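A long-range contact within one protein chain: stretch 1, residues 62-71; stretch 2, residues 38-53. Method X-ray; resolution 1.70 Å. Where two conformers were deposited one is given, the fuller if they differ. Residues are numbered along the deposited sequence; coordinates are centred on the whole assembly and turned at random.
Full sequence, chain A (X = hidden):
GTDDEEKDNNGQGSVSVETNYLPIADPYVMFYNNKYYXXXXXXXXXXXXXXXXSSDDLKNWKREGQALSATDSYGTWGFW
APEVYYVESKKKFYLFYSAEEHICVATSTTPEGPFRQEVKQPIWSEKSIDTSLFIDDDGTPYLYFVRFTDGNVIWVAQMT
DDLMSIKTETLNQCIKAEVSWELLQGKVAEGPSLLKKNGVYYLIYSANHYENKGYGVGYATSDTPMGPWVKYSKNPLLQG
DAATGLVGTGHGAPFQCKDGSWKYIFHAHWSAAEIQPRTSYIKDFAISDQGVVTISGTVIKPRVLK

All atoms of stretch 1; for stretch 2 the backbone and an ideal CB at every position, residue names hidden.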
# COMPACT_ATOMS: atom_id res chain seq x y z
N LYS A 62 -10.98 -11.71 10.50
CA LYS A 62 -10.62 -12.14 11.86
C LYS A 62 -9.16 -11.71 12.10
O LYS A 62 -8.34 -11.74 11.16
CB LYS A 62 -10.82 -13.64 12.10
CG LYS A 62 -9.59 -14.56 12.07
CD LYS A 62 -9.97 -16.02 12.30
CE LYS A 62 -8.81 -16.78 12.94
NZ LYS A 62 -9.06 -18.25 13.05
N ARG A 63 -8.85 -11.34 13.34
CA ARG A 63 -7.47 -11.01 13.72
C ARG A 63 -6.62 -12.26 13.81
O ARG A 63 -7.06 -13.28 14.36
CB ARG A 63 -7.40 -10.28 15.04
CG ARG A 63 -7.82 -8.86 14.95
CD ARG A 63 -7.71 -8.23 16.31
NE ARG A 63 -7.95 -6.80 16.26
CZ ARG A 63 -7.07 -5.89 15.83
NH1 ARG A 63 -5.86 -6.24 15.36
NH2 ARG A 63 -7.41 -4.61 15.87
N GLU A 64 -5.43 -12.18 13.24
CA GLU A 64 -4.47 -13.27 13.33
C GLU A 64 -3.40 -13.03 14.38
O GLU A 64 -2.75 -13.99 14.82
CB GLU A 64 -3.85 -13.54 11.96
CG GLU A 64 -4.83 -14.09 10.94
CD GLU A 64 -5.32 -15.49 11.24
OE1 GLU A 64 -4.72 -16.22 12.05
OE2 GLU A 64 -6.35 -15.86 10.64
N GLY A 65 -3.25 -11.79 14.84
CA GLY A 65 -2.23 -11.45 15.81
C GLY A 65 -1.42 -10.25 15.38
O GLY A 65 -1.81 -9.48 14.48
N GLN A 66 -0.28 -10.10 16.04
CA GLN A 66 0.64 -8.99 15.77
C GLN A 66 1.72 -9.46 14.81
O GLN A 66 2.70 -10.08 15.25
CB GLN A 66 1.25 -8.54 17.08
CG GLN A 66 2.14 -7.30 16.99
CD GLN A 66 1.47 -5.97 17.32
OE1 GLN A 66 0.35 -5.90 17.85
NE2 GLN A 66 2.20 -4.89 17.06
N ALA A 67 1.54 -9.18 13.52
CA ALA A 67 2.49 -9.52 12.44
C ALA A 67 3.92 -9.07 12.76
O ALA A 67 4.87 -9.84 12.56
CB ALA A 67 2.05 -8.92 11.09
N LEU A 68 4.04 -7.82 13.22
CA LEU A 68 5.34 -7.26 13.58
C LEU A 68 5.25 -6.46 14.88
O LEU A 68 4.34 -5.64 15.05
CB LEU A 68 5.90 -6.42 12.42
CG LEU A 68 7.21 -5.66 12.63
CD1 LEU A 68 7.99 -5.65 11.33
CD2 LEU A 68 6.99 -4.25 13.16
N SER A 69 6.18 -6.75 15.79
CA SER A 69 6.32 -6.06 17.07
C SER A 69 7.55 -5.14 16.93
O SER A 69 8.59 -5.51 16.32
CB SER A 69 6.48 -7.06 18.22
OG SER A 69 5.38 -7.97 18.31
N ALA A 70 7.44 -3.95 17.50
CA ALA A 70 8.49 -2.92 17.43
C ALA A 70 9.86 -3.42 17.91
O ALA A 70 10.87 -3.07 17.31
CB ALA A 70 8.10 -1.71 18.20
N THR A 71 9.88 -4.23 18.97
CA THR A 71 11.13 -4.81 19.51
C THR A 71 11.93 -5.65 18.50
O THR A 71 13.18 -5.75 18.58
CB THR A 71 10.94 -5.59 20.86
OG1 THR A 71 10.11 -6.75 20.68
CG2 THR A 71 10.41 -4.65 21.97
N UNK A 38 -4.80 -9.02 5.35
CA UNK A 38 -4.73 -7.56 5.33
C UNK A 38 -3.76 -7.07 6.36
O UNK A 38 -3.74 -7.57 7.47
CB UNK A 38 -6.11 -6.94 5.57
N UNK A 39 -2.95 -6.08 5.97
CA UNK A 39 -1.99 -5.40 6.85
C UNK A 39 -2.10 -3.92 6.58
O UNK A 39 -2.19 -3.52 5.41
CB UNK A 39 -0.56 -5.89 6.63
N UNK A 40 -2.12 -3.11 7.63
CA UNK A 40 -2.15 -1.65 7.49
C UNK A 40 -1.52 -0.90 8.66
O UNK A 40 -0.97 -1.51 9.59
CB UNK A 40 -3.60 -1.18 7.32
N UNK A 41 -1.61 0.42 8.59
CA UNK A 41 -1.17 1.33 9.63
C UNK A 41 -2.17 1.34 10.76
O UNK A 41 -3.33 1.66 10.53
CB UNK A 41 -0.97 2.74 9.08
N UNK A 42 -1.73 1.02 11.96
CA UNK A 42 -2.60 1.06 13.15
C UNK A 42 -3.44 -0.16 13.34
O UNK A 42 -3.26 -1.18 12.68
CB UNK A 42 -3.53 2.28 13.08
N UNK A 43 -4.37 -0.06 14.30
CA UNK A 43 -5.27 -1.15 14.62
C UNK A 43 -4.57 -2.28 15.35
O UNK A 43 -5.10 -3.39 15.42
CB UNK A 43 -5.92 -1.68 13.34
N UNK A 44 -3.40 -2.00 15.92
CA UNK A 44 -2.62 -3.01 16.64
C UNK A 44 -3.27 -3.24 18.00
O UNK A 44 -3.96 -2.35 18.53
CB UNK A 44 -1.16 -2.58 16.80
N UNK A 45 -3.06 -4.43 18.55
CA UNK A 45 -3.53 -4.77 19.90
C UNK A 45 -2.39 -5.18 20.87
O UNK A 45 -2.64 -5.35 22.09
CB UNK A 45 -4.55 -5.91 19.80
N UNK A 46 -1.17 -5.36 20.37
CA UNK A 46 -0.04 -5.73 21.23
C UNK A 46 1.19 -4.85 20.98
O UNK A 46 2.32 -5.37 20.79
CB UNK A 46 0.32 -7.20 21.01
N UNK A 47 0.96 -3.54 21.00
CA UNK A 47 2.00 -2.51 20.87
C UNK A 47 2.26 -2.01 19.47
O UNK A 47 1.54 -2.36 18.53
CB UNK A 47 3.32 -3.05 21.43
N UNK A 48 3.29 -1.19 19.34
CA UNK A 48 3.72 -0.61 18.05
C UNK A 48 4.06 -1.75 17.07
O UNK A 48 4.56 -2.82 17.47
CB UNK A 48 4.93 0.31 18.24
N UNK A 49 3.77 -1.51 15.79
CA UNK A 49 4.04 -2.45 14.73
C UNK A 49 2.85 -2.65 13.80
O UNK A 49 2.22 -1.68 13.41
CB UNK A 49 4.46 -3.79 15.33
N UNK A 50 2.60 -3.90 13.39
CA UNK A 50 1.51 -4.18 12.46
C UNK A 50 0.72 -5.39 12.88
O UNK A 50 1.30 -6.39 13.37
CB UNK A 50 2.05 -4.38 11.04
N UNK A 51 -0.59 -5.29 12.69
CA UNK A 51 -1.49 -6.42 12.88
C UNK A 51 -1.62 -7.16 11.56
O UNK A 51 -1.22 -6.66 10.50
CB UNK A 51 -2.86 -5.96 13.39
N UNK A 52 -2.18 -8.36 11.65
CA UNK A 52 -2.56 -9.19 10.51
C UNK A 52 -4.04 -9.52 10.68
O UNK A 52 -4.44 -9.94 11.75
CB UNK A 52 -1.71 -10.46 10.42
N UNK A 53 -4.83 -9.29 9.64
CA UNK A 53 -6.24 -9.72 9.60
C UNK A 53 -6.39 -10.71 8.46
O UNK A 53 -5.75 -10.52 7.42
CB UNK A 53 -7.19 -8.53 9.42

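Positions 38, 40 and 41 lie out of reach of stretch 1, and their ideal CB atoms touch none of it. Nothing visible narrows the choice. They are Ala-38, Gly-40 and Thr-41.

Position 39 sends its CB sideways, with nothing of stretch 1 nearby. Only a long side chain could reach across. It is Tyr-39, whose ring edge meets Ala-67, CD2 lying 4.2 Å from Ala-67 CB.

Positions 42 and 43 both have positive phi, which favours glycine. At 43 the backbone O also faces the guanidinium of Arg-63. They are Gly-42 and Gly-43. Gly-43 O accepts hydrogen bonds from Arg-63 NH2 (2.7 Å) and Arg-63 NH1 (3.0 Å).

Position 44 points sideways near Gln-66 OE1, and small or polar residues would fit. It is Thr-44, whose OG1 bonds to the backbone O of position 47.

Position 45 points sideways near Arg-63 NH1. A modest side chain, polar or apolar, would suit. It is Thr-45, and its CG2 lies over one face of the guanidinium, 3.4 Å from Arg-63 CZ. A water links Thr-45 N to Gln-66 OE1.

Position 46 points toward stretch 1, with its ideal CB 3.4 Å from Gln-66 OE1. Something small is favoured. Ala-46 is found, its N donating to Gln-66 OE1 at 3.0 Å.

Position 47 has backbone angles that call for glycine. Gly-47 O accepts from Gln-66 NE2 at 3.0 Å.

Position 48 points sideways, its ideal CB 3.8 Å from Ala-70 CB. The side chain has room, so many residues would do. The end of Glu-48 leads away, while its backbone O accepts from Ala-70 N at 3.1 Å.

Position 49 must be glycine. An ideal CB would sit 1.9 Å from Leu-68 O, a clash, and the backbone angles agree. It is Gly-49.

Position 50 pairs with Leu-68, their CB atoms on the same face of the sheet. An apolar residue is expected, aliphatic or aromatic. Phe-50 places CD2 4.0 Å from Leu-68 CB. Phe-50 N donates to Leu-68 O (3.0 Å), and Leu-68 N to Phe-50 O (3.1 Å).

Position 51 has its ideal CB 3.6 Å from Arg-63 NH1, so a small residue suits. It is Ala-51, at the guanidinium edge.

Position 52 sends its CB to the same face as 50, its ideal CB 4.1 Å from both Ala-67 CB and Glu-64 CB. Small or medium apolar residues would fit. Cys-52 puts SG 3.8 Å from Glu-64 CB.

Position 53 shares a face with Arg-63. An aromatic or long aliphatic residue could support the guanidinium. Phe-53 does so opposite position 45, its CZ 3.3 Å from Arg-63 NH1.

Stretch 2 38-53: AYGTGGTTAGEGFACF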
# COMPACT_ATOMS: atom_id res chain seq x y z
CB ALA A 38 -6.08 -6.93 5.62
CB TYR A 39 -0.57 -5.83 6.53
CG TYR A 39 -0.40 -7.32 6.39
CD1 TYR A 39 -0.67 -7.95 5.16
CD2 TYR A 39 -0.02 -8.11 7.47
CE1 TYR A 39 -0.57 -9.33 5.02
CE2 TYR A 39 0.11 -9.48 7.34
CZ TYR A 39 -0.16 -10.09 6.09
OH TYR A 39 -0.02 -11.44 5.93
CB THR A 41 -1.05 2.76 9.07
OG1 THR A 41 -0.07 2.74 8.05
CG2 THR A 41 -0.66 3.80 10.17
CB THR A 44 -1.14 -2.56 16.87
OG1 THR A 44 -1.11 -1.40 17.71
CG2 THR A 44 -0.47 -2.22 15.56
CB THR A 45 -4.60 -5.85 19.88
OG1 THR A 45 -4.02 -7.10 19.55
CG2 THR A 45 -5.72 -5.52 18.91
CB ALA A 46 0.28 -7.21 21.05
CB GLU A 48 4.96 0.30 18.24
CG GLU A 48 4.76 1.56 19.12
CD GLU A 48 4.13 2.76 18.41
OE1 GLU A 48 4.25 2.89 17.18
OE2 GLU A 48 3.53 3.61 19.11
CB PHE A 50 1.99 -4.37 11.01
CG PHE A 50 2.85 -3.24 10.52
CD1 PHE A 50 2.31 -1.97 10.30
CD2 PHE A 50 4.22 -3.42 10.32
CE1 PHE A 50 3.09 -0.91 9.90
CE2 PHE A 50 5.01 -2.36 9.91
CZ PHE A 50 4.43 -1.10 9.68
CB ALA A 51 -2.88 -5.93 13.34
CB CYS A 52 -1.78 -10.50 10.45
SG CYS A 52 -2.35 -11.58 9.11
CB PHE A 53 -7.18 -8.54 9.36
CG PHE A 53 -7.08 -7.46 10.39
CD1 PHE A 53 -6.12 -6.47 10.26
CD2 PHE A 53 -7.96 -7.42 11.47
CE1 PHE A 53 -6.01 -5.43 11.22
CE2 PHE A 53 -7.87 -6.41 12.43
CZ PHE A 53 -6.89 -5.40 12.31
O HOH W 1 -2.16 -6.28 16.62
O HOH W 2 3.58 -7.75 20.27
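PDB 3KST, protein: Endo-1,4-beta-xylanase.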